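Local coordinates for CocE/NonD family hydrolase (Staphylococcus aureus subsp. aureus COL, PDB 3III), which probably hydrolyses ester or amide bonds as an alpha/beta-hydrolase of the CocE/NonD family, related to X-Pro dipeptidyl-peptidases, at residues P61-K66 with P115-V120; S269-H274 with Q451-W456. One frame throughout, in Å; residues are numbered along the deposited sequence.

Contact 1: residues P61-K66 with P115-V120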
loop_
_atom_site.group_PDB
_atom_site.type_symbol
_atom_site.label_atom_id
_atom_site.label_comp_id
_atom_site.label_asym_id
_atom_site.label_seq_id
_atom_site.Cartn_x
_atom_site.Cartn_y
_atom_site.Cartn_z
ATOM N N PRO A 61 22.226 20.931 -6.929
ATOM C CA PRO A 61 22.430 22.349 -7.022
ATOM C C PRO A 61 23.643 22.697 -7.884
ATOM O O PRO A 61 24.653 21.979 -7.918
ATOM C CB PRO A 61 22.620 22.768 -5.576
ATOM C CG PRO A 61 22.005 21.715 -4.794
ATOM C CD PRO A 61 22.275 20.478 -5.537
ATOM N N ASN A 62 23.489 23.748 -8.681
ATOM C CA ASN A 62 24.570 24.257 -9.485
ATOM C C ASN A 62 25.509 25.098 -8.624
ATOM O O ASN A 62 25.596 26.324 -8.784
ATOM C CB ASN A 62 23.993 25.097 -10.659
ATOM C CG ASN A 62 25.041 25.579 -11.583
ATOM O OD1 ASN A 62 26.122 24.976 -11.662
ATOM N ND2 ASN A 62 24.768 26.694 -12.280
ATOM N N LYS A 63 26.219 24.417 -7.729
ATOM C CA LYS A 63 27.224 25.004 -6.913
ATOM C C LYS A 63 28.053 23.882 -6.319
ATOM O O LYS A 63 27.608 22.726 -6.236
ATOM C CB LYS A 63 26.611 25.904 -5.817
ATOM C CG LYS A 63 25.544 25.258 -4.992
ATOM C CD LYS A 63 25.007 26.168 -3.882
ATOM C CE LYS A 63 23.633 25.769 -3.461
ATOM N NZ LYS A 63 23.249 26.304 -2.177
ATOM N N ASP A 64 29.275 24.219 -5.963
ATOM C CA ASP A 64 30.141 23.349 -5.167
ATOM C C ASP A 64 29.473 23.095 -3.815
ATOM O O ASP A 64 28.672 23.919 -3.329
ATOM C CB ASP A 64 31.481 24.015 -4.868
ATOM C CG ASP A 64 32.331 24.204 -6.077
ATOM O OD1 ASP A 64 32.116 23.531 -7.098
ATOM O OD2 ASP A 64 33.264 25.011 -5.980
ATOM N N GLY A 65 29.810 21.960 -3.217
ATOM C CA GLY A 65 29.378 21.665 -1.883
ATOM C C GLY A 65 28.878 20.270 -1.764
ATOM O O GLY A 65 28.784 19.555 -2.754
ATOM N N LYS A 66 28.580 19.899 -0.525
ATOM C CA LYS A 66 28.089 18.576 -0.164
ATOM C C LYS A 66 26.684 18.673 0.378
ATOM O O LYS A 66 26.424 19.484 1.275
ATOM C CB LYS A 66 29.002 17.951 0.884
ATOM C CG LYS A 66 30.334 17.509 0.308
ATOM C CD LYS A 66 31.150 16.827 1.360
ATOM C CE LYS A 66 32.362 16.144 0.731
ATOM N NZ LYS A 66 31.888 14.933 0.045
ATOM N N PRO A 115 15.820 22.842 -4.821
ATOM C CA PRO A 115 15.884 24.234 -4.362
ATOM C C PRO A 115 16.029 24.343 -2.855
ATOM O O PRO A 115 16.469 25.358 -2.349
ATOM C CB PRO A 115 14.571 24.818 -4.803
ATOM C CG PRO A 115 14.240 24.026 -6.007
ATOM C CD PRO A 115 14.636 22.626 -5.668
ATOM N N ASN A 116 15.679 23.292 -2.148
ATOM C CA ASN A 116 15.891 23.241 -0.673
ATOM C C ASN A 116 17.283 22.667 -0.315
ATOM O O ASN A 116 17.537 22.264 0.844
ATOM C CB ASN A 116 14.771 22.427 -0.025
ATOM C CG ASN A 116 13.473 23.173 0.062
ATOM O OD1 ASN A 116 12.438 22.827 -0.557
ATOM N ND2 ASN A 116 13.502 24.207 0.806
ATOM N N ASP A 117 18.208 22.668 -1.286
ATOM C CA ASP A 117 19.590 22.216 -1.093
ATOM C C ASP A 117 19.687 20.775 -0.676
ATOM O O ASP A 117 20.455 20.421 0.249
ATOM C CB ASP A 117 20.356 23.103 -0.084
ATOM C CG ASP A 117 20.354 24.590 -0.515
ATOM O OD1 ASP A 117 20.894 24.806 -1.601
ATOM O OD2 ASP A 117 19.812 25.487 0.203
ATOM N N TYR A 118 18.975 19.944 -1.416
ATOM C CA TYR A 118 19.128 18.495 -1.428
ATOM C C TYR A 118 19.593 18.081 -2.835
ATOM O O TYR A 118 19.379 18.798 -3.830
ATOM C CB TYR A 118 17.822 17.754 -1.170
ATOM C CG TYR A 118 17.349 17.753 0.222
ATOM C CD1 TYR A 118 17.579 16.649 1.061
ATOM C CD2 TYR A 118 16.668 18.864 0.750
ATOM C CE1 TYR A 118 17.148 16.658 2.367
ATOM C CE2 TYR A 118 16.224 18.860 2.087
ATOM C CZ TYR A 118 16.506 17.772 2.885
ATOM O OH TYR A 118 16.069 17.762 4.158
ATOM N N VAL A 119 20.235 16.946 -2.913
ATOM C CA VAL A 119 20.469 16.272 -4.181
ATOM C C VAL A 119 19.333 15.230 -4.361
ATOM O O VAL A 119 18.873 14.667 -3.394
ATOM C CB VAL A 119 21.879 15.618 -4.240
ATOM C CG1 VAL A 119 21.992 14.576 -5.391
ATOM C CG2 VAL A 119 22.970 16.690 -4.346
ATOM N N VAL A 120 18.830 15.047 -5.597
ATOM C CA VAL A 120 17.917 13.956 -5.918
ATOM C C VAL A 120 18.568 12.970 -6.900
ATOM O O VAL A 120 19.046 13.374 -7.980
ATOM C CB VAL A 120 16.531 14.449 -6.433
ATOM C CG1 VAL A 120 15.647 13.252 -6.844
ATOM C CG2 VAL A 120 15.772 15.330 -5.347
#
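Lys63 reaches out from its loop to form a salt bridge with Asp117, its NZ lying 2.8 Å from Asp117 OD1 but arriving from above the carboxylate, 45° out of that plane. The two side chains cross at about a right angle, and CE of Lys63 follows the ammonium group to 3.4 Å from Asp117 OD1. Asp117 offers its carboxylate from the loop that leads into strand 119-124. On the lysine side, the chain is extended beyond CG, and this carries NZ out to the carboxylate.

Beside this ion pair, the ring of Pro61 makes a small apolar contact. CD of Pro61 rests 4.0 Å from CG2 of Val119, the methyl beside the valine's backbone N. The same CD is 3.8 Å from the carbonyl O of Tyr118, an atom buried here without a hydrogen-bond partner. Between proline and lysine, Asn62 forms the centre of an inverse gamma turn, closed by a weak bond from Lys63 N to Pro61 O, which bends the chain just after the proline.

The contact belongs to the central mixed sheet of the alpha/beta-hydrolase fold. It joins the connection between strands 53-60 and 67-74 to the start of strand 119-124, which is inserted between those two strands in the sheet. Phe67 of strand 67-74 touches both Pro61 and Val119, while Tyr118 turns toward helix 306-319, where its OH is hydrogen-bonded to Asp317.

Contact 2: residues S269-H274 with Q451-W456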
loop_
_atom_site.group_PDB
_atom_site.type_symbol
_atom_site.label_atom_id
_atom_site.label_comp_id
_atom_site.label_asym_id
_atom_site.label_seq_id
_atom_site.Cartn_x
_atom_site.Cartn_y
_atom_site.Cartn_z
ATOM N N SER A 269 -7.426 4.000 1.905
ATOM C CA SER A 269 -7.961 3.965 0.528
ATOM C C SER A 269 -7.264 2.937 -0.450
ATOM O O SER A 269 -7.592 2.885 -1.655
ATOM C CB SER A 269 -7.780 5.337 -0.086
ATOM O OG SER A 269 -8.092 6.407 0.837
ATOM N N THR A 270 -6.324 2.163 0.081
ATOM C CA THR A 270 -5.478 1.281 -0.749
ATOM C C THR A 270 -5.566 -0.194 -0.259
ATOM O O THR A 270 -4.621 -1.014 -0.394
ATOM C CB THR A 270 -4.059 1.826 -0.788
ATOM O OG1 THR A 270 -3.469 1.718 0.512
ATOM C CG2 THR A 270 -4.036 3.299 -1.211
ATOM N N GLN A 271 -6.725 -0.539 0.295
ATOM C CA GLN A 271 -6.967 -1.922 0.784
ATOM C C GLN A 271 -7.025 -2.809 -0.423
ATOM O O GLN A 271 -7.790 -2.533 -1.372
ATOM C CB GLN A 271 -8.248 -2.001 1.605
ATOM C CG GLN A 271 -8.234 -1.181 2.874
ATOM C CD GLN A 271 -9.600 -1.222 3.592
ATOM O OE1 GLN A 271 -10.181 -2.294 3.785
ATOM N NE2 GLN A 271 -10.157 -0.054 3.869
ATOM N N GLY A 272 -6.162 -3.815 -0.448
ATOM C CA GLY A 272 -5.999 -4.695 -1.595
ATOM C C GLY A 272 -4.704 -4.531 -2.337
ATOM O O GLY A 272 -4.361 -5.340 -3.216
ATOM N N LEU A 273 -3.960 -3.472 -2.015
ATOM C CA LEU A 273 -2.600 -3.332 -2.538
ATOM C C LEU A 273 -1.665 -2.933 -1.375
ATOM O O LEU A 273 -1.199 -3.820 -0.673
ATOM C CB LEU A 273 -2.538 -2.343 -3.702
ATOM C CG LEU A 273 -1.188 -2.316 -4.447
ATOM C CD1 LEU A 273 -0.832 -3.697 -5.024
ATOM C CD2 LEU A 273 -1.234 -1.236 -5.548
ATOM N N HIS A 274 -1.427 -1.653 -1.140
ATOM C CA HIS A 274 -0.386 -1.252 -0.176
ATOM C C HIS A 274 -0.760 -1.165 1.303
ATOM O O HIS A 274 0.128 -1.086 2.164
ATOM C CB HIS A 274 0.294 0.045 -0.618
ATOM C CG HIS A 274 0.886 -0.019 -1.992
ATOM N ND1 HIS A 274 1.831 -0.951 -2.364
ATOM C CD2 HIS A 274 0.617 0.715 -3.102
ATOM C CE1 HIS A 274 2.162 -0.745 -3.628
ATOM N NE2 HIS A 274 1.432 0.257 -4.103
ATOM N N GLN A 451 -16.036 1.264 0.122
ATOM C CA GLN A 451 -16.687 0.941 1.374
ATOM C C GLN A 451 -15.710 1.188 2.522
ATOM O O GLN A 451 -14.707 1.858 2.359
ATOM C CB GLN A 451 -17.269 -0.491 1.325
ATOM C CG GLN A 451 -16.245 -1.636 1.286
ATOM C CD GLN A 451 -16.892 -3.062 0.958
ATOM O OE1 GLN A 451 -18.085 -3.173 0.798
ATOM N NE2 GLN A 451 -16.066 -4.105 0.872
ATOM N N VAL A 452 -16.045 0.739 3.702
ATOM C CA VAL A 452 -15.224 1.030 4.896
ATOM C C VAL A 452 -13.996 0.142 4.955
ATOM O O VAL A 452 -12.866 0.615 5.126
ATOM C CB VAL A 452 -16.035 0.811 6.167
ATOM C CG1 VAL A 452 -15.156 0.787 7.487
ATOM C CG2 VAL A 452 -17.145 1.851 6.299
ATOM N N ALA A 453 -14.227 -1.151 4.859
ATOM C CA ALA A 453 -13.150 -2.158 4.910
ATOM C C ALA A 453 -13.510 -3.382 4.064
ATOM O O ALA A 453 -14.670 -3.731 3.904
ATOM C CB ALA A 453 -12.878 -2.562 6.371
ATOM N N THR A 454 -12.472 -4.030 3.561
ATOM C CA THR A 454 -12.600 -5.195 2.740
ATOM C C THR A 454 -11.678 -6.306 3.268
ATOM O O THR A 454 -10.514 -6.068 3.780
ATOM C CB THR A 454 -12.299 -4.772 1.286
ATOM O OG1 THR A 454 -13.153 -3.649 0.953
ATOM C CG2 THR A 454 -12.529 -5.915 0.234
ATOM N N GLY A 455 -12.127 -7.546 3.069
ATOM C CA GLY A 455 -11.260 -8.713 3.274
ATOM C C GLY A 455 -11.688 -9.944 2.476
ATOM O O GLY A 455 -12.809 -10.006 1.988
ATOM N N TRP A 456 -10.793 -10.921 2.376
ATOM C CA TRP A 456 -10.997 -12.131 1.563
ATOM C C TRP A 456 -10.441 -13.384 2.222
ATOM O O TRP A 456 -9.408 -13.338 2.907
ATOM C CB TRP A 456 -10.262 -11.996 0.243
ATOM C CG TRP A 456 -10.609 -10.829 -0.611
ATOM C CD1 TRP A 456 -11.469 -10.833 -1.686
ATOM C CD2 TRP A 456 -10.036 -9.530 -0.568
ATOM N NE1 TRP A 456 -11.507 -9.602 -2.261
ATOM C CE2 TRP A 456 -10.623 -8.781 -1.618
ATOM C CE3 TRP A 456 -9.089 -8.915 0.255
ATOM C CZ2 TRP A 456 -10.294 -7.430 -1.859
ATOM C CZ3 TRP A 456 -8.788 -7.588 0.040
ATOM C CH2 TRP A 456 -9.394 -6.860 -1.036
#
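Two hydrogen bonds tie the carboxamide of Gln271 to the backbone of residues 452-454. OE1 of Gln271 accepts from Thr454 N at 2.9 Å, with an N-H...O angle of 153°, while NE2 donates to Val452 O at 3.1 Å. For the second bond the acceptor lies almost in the amide plane of the glutamine, 2° out of it. Both ends of the amide are used, at the tip of a chain extended beyond CG. NE2 also donates to Trp268 O, and Val452 O accepts a further bond from Arg338, so NE2 and Val452 O each have at least two partners. Within the strand segment, Gln451 NE2 donates to Thr454 OG1 at 2.9 Å.

The backbone partners lie at a classic beta bulge, where Val452 and Ala453 both face Ile429 of the neighbouring strand. Gln271 itself occupies the second position of a type II turn from Thr270 to Leu273, and Gly272 follows with positive phi (110°).

Van der Waals contacts complete the junction. CA of Ala453 approaches Gln271 OE1 to 3.2 Å, and Gly272 CA meets Trp456 CH2 obliquely at 4.1 Å. The indole in turn carries CG2 of Thr454 on one face, offset toward the rim.

Both segments of contact 1 precede those of contact 2 in the sequence; the centres of the two contacts lie 40 Å apart and their nearest atoms about 19 Å apart. Strand 119-124, entered from contact 1, and strand 262-267, which precedes the loop of contact 2, belong to the same mixed sheet, separated by strands 67-74, 162-168 and 186-192. Contact 1 lies within the S15-family region, about 31 Å from the centre of the chain. Contact 2, about 10 Å from that centre, joins this region to strand 447-458 of a five-stranded antiparallel sheet in the C-terminal non-catalytic region, so it forms part of the interface between the two.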